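PDB 6ED2: glycosyl hydrolase family 2, TIM barrel domain protein from Faecalibacterium prausnitzii A2-165, which probably hydrolyses beta-D-glucuronides as a beta-glucuronidase of a human gut bacterium, a member of glycosyl hydrolase family 2. Local coordinates for residues A[70-73]-A[79-82]; A[75-80]-A[93-98]; A[112-117]-A[121-126]. All coordinates share one frame; numbering follows the deposited sequence.

Contact 1: A[70-73]-A[79-82]; sequences SMPV and DLFT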
loop_
_atom_site.group_PDB
_atom_site.type_symbol
_atom_site.label_atom_id
_atom_site.label_comp_id
_atom_site.label_asym_id
_atom_site.label_seq_id
_atom_site.Cartn_x
_atom_site.Cartn_y
_atom_site.Cartn_z
ATOM N N SER A 70 1.111 9.128 32.982
ATOM C CA SER A 70 0.049 8.132 33.051
ATOM C C SER A 70 0.358 6.987 32.098
ATOM O O SER A 70 0.863 7.198 30.994
ATOM C CB SER A 70 -1.301 8.760 32.708
ATOM O OG SER A 70 -1.313 9.151 31.345
ATOM N N MET A 71 0.064 5.774 32.530
ATOM C CA MET A 71 0.424 4.609 31.738
ATOM C C MET A 71 -0.652 3.555 31.916
ATOM O O MET A 71 -0.955 3.173 33.049
ATOM C CB MET A 71 1.798 4.068 32.153
ATOM C CG MET A 71 2.217 2.782 31.455
ATOM S SD MET A 71 2.571 3.021 29.690
ATOM C CE MET A 71 3.527 4.544 29.680
ATOM N N PRO A 72 -1.291 3.102 30.841
ATOM C CA PRO A 72 -2.311 2.056 30.987
ATOM C C PRO A 72 -1.667 0.719 31.337
ATOM O O PRO A 72 -0.589 0.380 30.846
ATOM C CB PRO A 72 -2.980 2.007 29.606
ATOM C CG PRO A 72 -1.912 2.505 28.660
ATOM C CD PRO A 72 -1.098 3.522 29.442
ATOM N N VAL A 73 -2.345 -0.029 32.199
ATOM C CA VAL A 73 -1.988 -1.390 32.581
ATOM C C VAL A 73 -3.229 -2.234 32.324
ATOM O O VAL A 73 -4.320 -1.867 32.780
ATOM C CB VAL A 73 -1.550 -1.459 34.052
ATOM C CG1 VAL A 73 -1.364 -2.900 34.491
ATOM C CG2 VAL A 73 -0.269 -0.642 34.283
ATOM N N ASP A 79 5.310 1.310 22.714
ATOM C CA ASP A 79 4.704 1.851 21.497
ATOM C C ASP A 79 3.657 2.930 21.767
ATOM O O ASP A 79 2.991 3.386 20.827
ATOM C CB ASP A 79 4.065 0.728 20.674
ATOM C CG ASP A 79 5.086 -0.079 19.905
ATOM O OD1 ASP A 79 6.291 0.274 19.975
ATOM O OD2 ASP A 79 4.683 -1.066 19.234
ATOM N N LEU A 80 3.480 3.326 23.021
ATOM C CA LEU A 80 2.565 4.411 23.342
ATOM C C LEU A 80 3.196 5.771 23.079
ATOM O O LEU A 80 2.472 6.735 22.801
ATOM C CB LEU A 80 2.118 4.296 24.806
ATOM C CG LEU A 80 1.421 2.953 25.082
ATOM C CD1 LEU A 80 1.093 2.809 26.523
ATOM C CD2 LEU A 80 0.152 2.865 24.260
ATOM N N PHE A 81 4.526 5.860 23.136
ATOM C CA PHE A 81 5.243 7.125 23.030
ATOM C C PHE A 81 5.489 7.515 21.575
ATOM O O PHE A 81 5.438 6.688 20.658
ATOM C CB PHE A 81 6.583 7.046 23.761
ATOM C CG PHE A 81 6.452 6.768 25.230
ATOM C CD1 PHE A 81 6.160 7.788 26.115
ATOM C CD2 PHE A 81 6.611 5.487 25.723
ATOM C CE1 PHE A 81 6.038 7.540 27.474
ATOM C CE2 PHE A 81 6.486 5.232 27.085
ATOM C CZ PHE A 81 6.193 6.266 27.961
ATOM N N THR A 82 5.783 8.796 21.372
ATOM C CA THR A 82 6.113 9.277 20.038
ATOM C C THR A 82 7.607 9.434 19.795
ATOM O O THR A 82 7.997 9.695 18.653
ATOM C CB THR A 82 5.425 10.618 19.770
ATOM O OG1 THR A 82 5.719 11.516 20.842
ATOM C CG2 THR A 82 3.914 10.417 19.668
#
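M71 and P72 meet L80 and F81 in a buried, wholly apolar contact, in which a loop packs by its side chains against an edge strand of the beta-sheet. Strand 69-73 supplies the first pair, and the loop that comes after the next short strand, 75-76, and leads into helix 84-87 supplies the second. The two backbones stay well apart, with the CA atoms of M71 and L80 at 8.7 Å, so side chains must bridge the gap. M71 does most of this by bending. Its CG lies anti to the backbone N (chi1 175°), and bends at chi2 and chi3 then carry the thioether toward the loop. There M71 SD rests 3.5 Å from L80 CD1, while the terminal methyl goes on to the far end of the phenyl ring, M71 CE lying 3.6 Å from F81 CZ. The two side chains, M71 and F81, run at about a right angle to each other. The side chain of L80 sets out toward the strand, and the same CD1 methyl that touches the sulfur also meets the proline ring, L80 CD1 lying 3.7 Å from P72 CG. One leucine methyl is thus shared by two consecutive strand residues. Around this core, M71 is tied by backbone hydrogen bonds to W46 of strand 38-51. A second subunit closes over the contact: its L334 packs on P72, and its K338 packs on L80 and hydrogen-bonds through NZ to S70 O. The arrangement belongs to the jelly-roll beta-sandwich of the family 2 sugar-binding domain, here with a loop packed on an edge that also faces the tetramer interface.

Contact 2: A[75-80]-A[93-98]; sequences ASFCDL and FWYETS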
loop_
_atom_site.group_PDB
_atom_site.type_symbol
_atom_site.label_atom_id
_atom_site.label_comp_id
_atom_site.label_asym_id
_atom_site.label_seq_id
_atom_site.Cartn_x
_atom_site.Cartn_y
_atom_site.Cartn_z
ATOM N N ALA A 75 -0.275 -3.213 29.371
ATOM C CA ALA A 75 0.284 -2.868 28.070
ATOM C C ALA A 75 1.799 -2.935 28.183
ATOM O O ALA A 75 2.359 -2.817 29.280
ATOM C CB ALA A 75 -0.153 -1.464 27.605
ATOM N N SER A 76 2.456 -3.138 27.043
ATOM C CA SER A 76 3.849 -2.728 26.943
ATOM C C SER A 76 3.882 -1.211 26.939
ATOM O O SER A 76 2.967 -0.562 26.420
ATOM C CB SER A 76 4.502 -3.259 25.663
ATOM O OG SER A 76 4.418 -4.674 25.574
ATOM N N PHE A 77 4.937 -0.634 27.526
ATOM C CA PHE A 77 5.013 0.820 27.521
ATOM C C PHE A 77 5.537 1.381 26.200
ATOM O O PHE A 77 5.263 2.543 25.897
ATOM C CB PHE A 77 5.862 1.333 28.705
ATOM C CG PHE A 77 7.359 1.028 28.611
ATOM C CD1 PHE A 77 8.202 1.782 27.794
ATOM C CD2 PHE A 77 7.918 0.013 29.381
ATOM C CE1 PHE A 77 9.591 1.524 27.724
ATOM C CE2 PHE A 77 9.305 -0.256 29.326
ATOM C CZ PHE A 77 10.139 0.498 28.486
ATOM N N CYS A 78 6.216 0.569 25.382
ATOM C CA CYS A 78 7.132 1.106 24.365
ATOM C C CYS A 78 6.405 1.864 23.247
ATOM O O CYS A 78 6.861 2.933 22.826
ATOM C CB CYS A 78 7.983 -0.027 23.769
ATOM S SG CYS A 78 8.603 -1.264 24.968
ATOM N N ASP A 79 5.310 1.310 22.714
ATOM C CA ASP A 79 4.704 1.851 21.497
ATOM C C ASP A 79 3.657 2.930 21.767
ATOM O O ASP A 79 2.991 3.386 20.827
ATOM C CB ASP A 79 4.065 0.728 20.674
ATOM C CG ASP A 79 5.086 -0.079 19.905
ATOM O OD1 ASP A 79 6.291 0.274 19.975
ATOM O OD2 ASP A 79 4.683 -1.066 19.234
ATOM N N LEU A 80 3.480 3.326 23.021
ATOM C CA LEU A 80 2.565 4.411 23.342
ATOM C C LEU A 80 3.196 5.771 23.079
ATOM O O LEU A 80 2.472 6.735 22.801
ATOM C CB LEU A 80 2.118 4.296 24.806
ATOM C CG LEU A 80 1.421 2.953 25.082
ATOM C CD1 LEU A 80 1.093 2.809 26.523
ATOM C CD2 LEU A 80 0.152 2.865 24.260
ATOM N N PHE A 93 12.463 0.935 35.421
ATOM C CA PHE A 93 11.301 1.803 35.273
ATOM C C PHE A 93 10.271 1.429 36.337
ATOM O O PHE A 93 10.227 0.289 36.812
ATOM C CB PHE A 93 10.682 1.713 33.856
ATOM C CG PHE A 93 10.438 0.298 33.371
ATOM C CD1 PHE A 93 9.184 -0.291 33.511
ATOM C CD2 PHE A 93 11.468 -0.440 32.773
ATOM C CE1 PHE A 93 8.935 -1.585 33.073
ATOM C CE2 PHE A 93 11.241 -1.742 32.325
ATOM C CZ PHE A 93 9.966 -2.320 32.477
ATOM N N TRP A 94 9.420 2.399 36.690
ATOM C CA TRP A 94 8.519 2.273 37.831
ATOM C C TRP A 94 7.061 2.415 37.415
ATOM O O TRP A 94 6.703 3.302 36.626
ATOM C CB TRP A 94 8.823 3.330 38.898
ATOM C CG TRP A 94 10.165 3.226 39.572
ATOM C CD1 TRP A 94 11.371 3.559 39.047
ATOM C CD2 TRP A 94 10.412 2.806 40.919
ATOM N NE1 TRP A 94 12.366 3.368 39.980
ATOM C CE2 TRP A 94 11.801 2.899 41.138
ATOM C CE3 TRP A 94 9.593 2.352 41.959
ATOM C CZ2 TRP A 94 12.394 2.548 42.356
ATOM C CZ3 TRP A 94 10.174 2.014 43.164
ATOM C CH2 TRP A 94 11.562 2.112 43.354
ATOM N N TYR A 95 6.228 1.545 37.972
ATOM C CA TYR A 95 4.781 1.650 37.924
ATOM C C TYR A 95 4.266 1.926 39.332
ATOM O O TYR A 95 4.835 1.450 40.320
ATOM C CB TYR A 95 4.146 0.364 37.398
ATOM C CG TYR A 95 4.214 0.162 35.907
ATOM C CD1 TYR A 95 3.088 0.363 35.117
ATOM C CD2 TYR A 95 5.387 -0.270 35.286
ATOM C CE1 TYR A 95 3.126 0.163 33.754
ATOM C CE2 TYR A 95 5.436 -0.469 33.901
ATOM C CZ TYR A 95 4.302 -0.245 33.145
ATOM O OH TYR A 95 4.323 -0.433 31.775
ATOM N N GLU A 96 3.187 2.698 39.426
ATOM C CA GLU A 96 2.650 3.066 40.728
ATOM C C GLU A 96 1.141 3.209 40.621
ATOM O O GLU A 96 0.635 3.789 39.657
ATOM C CB GLU A 96 3.268 4.367 41.244
ATOM C CG GLU A 96 2.835 4.757 42.658
ATOM C CD GLU A 96 3.072 6.234 42.975
ATOM O OE1 GLU A 96 4.238 6.651 43.124
ATOM O OE2 GLU A 96 2.080 6.987 43.073
ATOM N N THR A 97 0.426 2.660 41.595
ATOM C CA THR A 97 -0.999 2.913 41.705
ATOM C C THR A 97 -1.382 2.837 43.176
ATOM O O THR A 97 -0.525 2.730 44.055
ATOM C CB THR A 97 -1.805 1.954 40.822
ATOM O OG1 THR A 97 -3.180 2.339 40.856
ATOM C CG2 THR A 97 -1.669 0.494 41.279
ATOM N N SER A 98 -2.677 2.939 43.442
ATOM C CA SER A 98 -3.216 2.898 44.790
ATOM C C SER A 98 -4.345 1.898 44.802
ATOM O O SER A 98 -5.055 1.740 43.808
ATOM C CB SER A 98 -3.764 4.261 45.264
ATOM O OG SER A 98 -2.723 5.215 45.316
HETATM O O HOH W 1 1.916 -0.934 31.106
#
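F77 drives the edge of its ring into the face of F93, a T-shaped pair with centroids 4.9 Å apart and planes at 61°. The touching atom is F77 CE2, which stands 3.7 Å above the F93 ring plane, over its centre, so that it is almost equally far from all the ring carbons. Both phenylalanines hold CG between the backbone N and the carbonyl carbon, the crowded position (chi1 69° for F77 and 49° for F93), and from there each ring is directed at the other. Y95, two residues along the same strand, comes up at the edge of the F77 ring, near its plane, with Y95 OH 3.9 Å from F77 CB. The gap between Y95 OH and A75 O, 4.0 Å, is too wide for a direct hydrogen bond, and a water bridges it: it donates to A75 O at 2.7 Å and accepts from Y95 OH.

A second shell positions these groups. The edges of F93 and Y95 meet in plane, and C78 SG lies over one face of F77, offset toward the rim. Farther out, F50 meets F77 edge-to-face and F48 does the same with Y95, while backbone bonds from F77 to A194 and from F93 to A160 fix the two chain segments. The chemistry is therefore that of an aromatic cluster with one water-mediated polar link: C-H edges set against pi faces probably contribute much of the cohesion, and a single water lets a tyrosine hydroxyl and a backbone carbonyl be buried while both stay hydrogen-bonded.

Contact 3: A[112-117]-A[121-126]; sequences LRFGSV and ARVFVN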
loop_
_atom_site.group_PDB
_atom_site.type_symbol
_atom_site.label_atom_id
_atom_site.label_comp_id
_atom_site.label_asym_id
_atom_site.label_seq_id
_atom_site.Cartn_x
_atom_site.Cartn_y
_atom_site.Cartn_z
ATOM N N LEU A 112 -1.581 -9.693 46.352
ATOM C CA LEU A 112 -1.546 -9.140 44.998
ATOM C C LEU A 112 -1.058 -10.189 44.003
ATOM O O LEU A 112 -0.055 -10.856 44.252
ATOM C CB LEU A 112 -0.617 -7.931 44.946
ATOM C CG LEU A 112 -1.055 -6.759 45.812
ATOM C CD1 LEU A 112 0.090 -5.782 45.962
ATOM C CD2 LEU A 112 -2.293 -6.097 45.196
ATOM N N ARG A 113 -1.763 -10.335 42.881
ATOM C CA ARG A 113 -1.319 -11.178 41.775
ATOM C C ARG A 113 -0.940 -10.317 40.575
ATOM O O ARG A 113 -1.718 -9.449 40.148
ATOM C CB ARG A 113 -2.398 -12.180 41.355
ATOM C CG ARG A 113 -2.198 -12.729 39.915
ATOM C CD ARG A 113 -1.020 -13.744 39.796
ATOM N NE ARG A 113 -1.248 -14.959 40.583
ATOM C CZ ARG A 113 -1.855 -16.063 40.137
ATOM N NH1 ARG A 113 -2.316 -16.135 38.886
ATOM N NH2 ARG A 113 -2.013 -17.107 40.953
ATOM N N PHE A 114 0.253 -10.551 40.041
ATOM C CA PHE A 114 0.673 -10.021 38.751
ATOM C C PHE A 114 0.678 -11.152 37.730
ATOM O O PHE A 114 1.428 -12.127 37.883
ATOM C CB PHE A 114 2.052 -9.382 38.847
ATOM C CG PHE A 114 2.103 -8.219 39.787
ATOM C CD1 PHE A 114 1.982 -6.922 39.307
ATOM C CD2 PHE A 114 2.253 -8.417 41.149
ATOM C CE1 PHE A 114 2.009 -5.838 40.175
ATOM C CE2 PHE A 114 2.287 -7.333 42.031
ATOM C CZ PHE A 114 2.160 -6.048 41.543
ATOM N N GLY A 115 -0.193 -11.046 36.722
ATOM C CA GLY A 115 -0.123 -11.961 35.592
ATOM C C GLY A 115 1.293 -12.066 35.055
ATOM O O GLY A 115 1.801 -13.164 34.817
ATOM N N SER A 116 1.969 -10.923 34.907
ATOM C CA SER A 116 3.385 -10.886 34.559
ATOM C C SER A 116 3.891 -9.461 34.725
ATOM O O SER A 116 3.118 -8.497 34.680
ATOM C CB SER A 116 3.648 -11.368 33.122
ATOM O OG SER A 116 3.103 -10.465 32.169
ATOM N N VAL A 117 5.203 -9.346 34.933
ATOM C CA VAL A 117 5.925 -8.085 34.821
ATOM C C VAL A 117 7.202 -8.384 34.053
ATOM O O VAL A 117 7.943 -9.306 34.410
ATOM C CB VAL A 117 6.243 -7.449 36.195
ATOM C CG1 VAL A 117 6.999 -6.145 36.006
ATOM C CG2 VAL A 117 4.956 -7.187 37.009
ATOM N N ALA A 121 10.881 -7.847 38.499
ATOM C CA ALA A 121 10.115 -6.895 39.297
ATOM C C ALA A 121 10.514 -6.957 40.768
ATOM O O ALA A 121 10.815 -8.029 41.305
ATOM C CB ALA A 121 8.610 -7.157 39.153
ATOM N N ARG A 122 10.515 -5.790 41.402
ATOM C CA ARG A 122 10.533 -5.643 42.853
ATOM C C ARG A 122 9.287 -4.860 43.243
ATOM O O ARG A 122 9.074 -3.742 42.759
ATOM C CB ARG A 122 11.801 -4.928 43.330
ATOM C CG ARG A 122 13.083 -5.694 42.998
ATOM C CD ARG A 122 14.324 -4.901 43.306
ATOM N NE ARG A 122 14.405 -4.531 44.717
ATOM C CZ ARG A 122 15.301 -3.671 45.189
ATOM N NH1 ARG A 122 16.179 -3.108 44.356
ATOM N NH2 ARG A 122 15.326 -3.369 46.482
ATOM N N VAL A 123 8.460 -5.450 44.096
ATOM C CA VAL A 123 7.166 -4.887 44.453
ATOM C C VAL A 123 7.241 -4.308 45.861
ATOM O O VAL A 123 7.703 -4.975 46.796
ATOM C CB VAL A 123 6.058 -5.942 44.339
ATOM C CG1 VAL A 123 4.715 -5.380 44.805
ATOM C CG2 VAL A 123 5.984 -6.438 42.902
ATOM N N PHE A 124 6.785 -3.068 46.005
ATOM C CA PHE A 124 6.686 -2.386 47.284
ATOM C C PHE A 124 5.230 -2.023 47.543
ATOM O O PHE A 124 4.516 -1.587 46.634
ATOM C CB PHE A 124 7.543 -1.117 47.307
ATOM C CG PHE A 124 8.982 -1.352 46.957
ATOM C CD1 PHE A 124 9.942 -1.441 47.951
ATOM C CD2 PHE A 124 9.384 -1.482 45.628
ATOM C CE1 PHE A 124 11.276 -1.659 47.629
ATOM C CE2 PHE A 124 10.716 -1.710 45.306
ATOM C CZ PHE A 124 11.658 -1.797 46.311
ATOM N N VAL A 125 4.791 -2.220 48.781
ATOM C CA VAL A 125 3.501 -1.735 49.240
ATOM C C VAL A 125 3.754 -0.812 50.430
ATOM O O VAL A 125 4.425 -1.198 51.395
ATOM C CB VAL A 125 2.554 -2.889 49.586
ATOM C CG1 VAL A 125 1.346 -2.391 50.372
ATOM C CG2 VAL A 125 2.103 -3.558 48.303
ATOM N N ASN A 126 3.258 0.423 50.336
ATOM C CA ASN A 126 3.525 1.453 51.342
ATOM C C ASN A 126 5.011 1.545 51.654
ATOM O O ASN A 126 5.418 1.635 52.810
ATOM C CB ASN A 126 2.720 1.201 52.617
ATOM C CG ASN A 126 1.229 1.144 52.350
ATOM O OD1 ASN A 126 0.712 1.895 51.509
ATOM N ND2 ASN A 126 0.531 0.233 53.031
#
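The ND2 of N126, directly after the V125 that meets L112 across the contact, is gripped by two acceptors, N154 OD1 and I147 O, and OD1 of the same amide takes the backbone N-H of K155. This asparagine fixes the end of a strand whose inner face is wholly apolar. Every second residue there, A121, V123 and V125, points at the segment 112-117, and three steps of packing result. L112 CD1 lies 3.8 Å from V125 CG2, the two side chains crossing at a slant. In the middle, F114 and V123 reach across to each other from the two sides, and F114 CE2 is 3.9 Å from V123 CG2. Because V123 has CG1 anti to the backbone N (chi1 176°) and CG2 anti to the carbonyl carbon, both its methyls reach the far end of the ring. Near the turn, where the two segments draw together, V117 CG1 touches A121 CB at 3.7 Å. With an alanine at F114, both methyls of V123 would probably lose their facing partner, and F140 the ring it meets. No hydrogen bond joins the two segments, since they belong to facing layers of the sandwich rather than to neighbouring strands, as in a beta-arch. Strand 109-114 pairs instead with 140-143 and 200-205, and strand 120-125 with 128-134 and 152-161; L156, V158 and A160 of the last of these extend the apolar filling between the layers.

Followed from the N terminus, the chain opens contact 1 on strand 69-73, and contact 2 opens at residue 75 before contact 1 has closed at residues 79-82. The two loops therefore interlock: D79 and L80 belong to both, and contact 2 closes only on strand 92-101. They also touch in space, M71 and V73 packing on Y95 and M71 on F77, so that edge strand, loop and inner strand form one continuous core beside the second subunit. Contact 3 comes afterwards in series, a short loop closed across three residues, about 13 Å from contact 2 between centres. It joins the facing layers of the same sugar-binding domain.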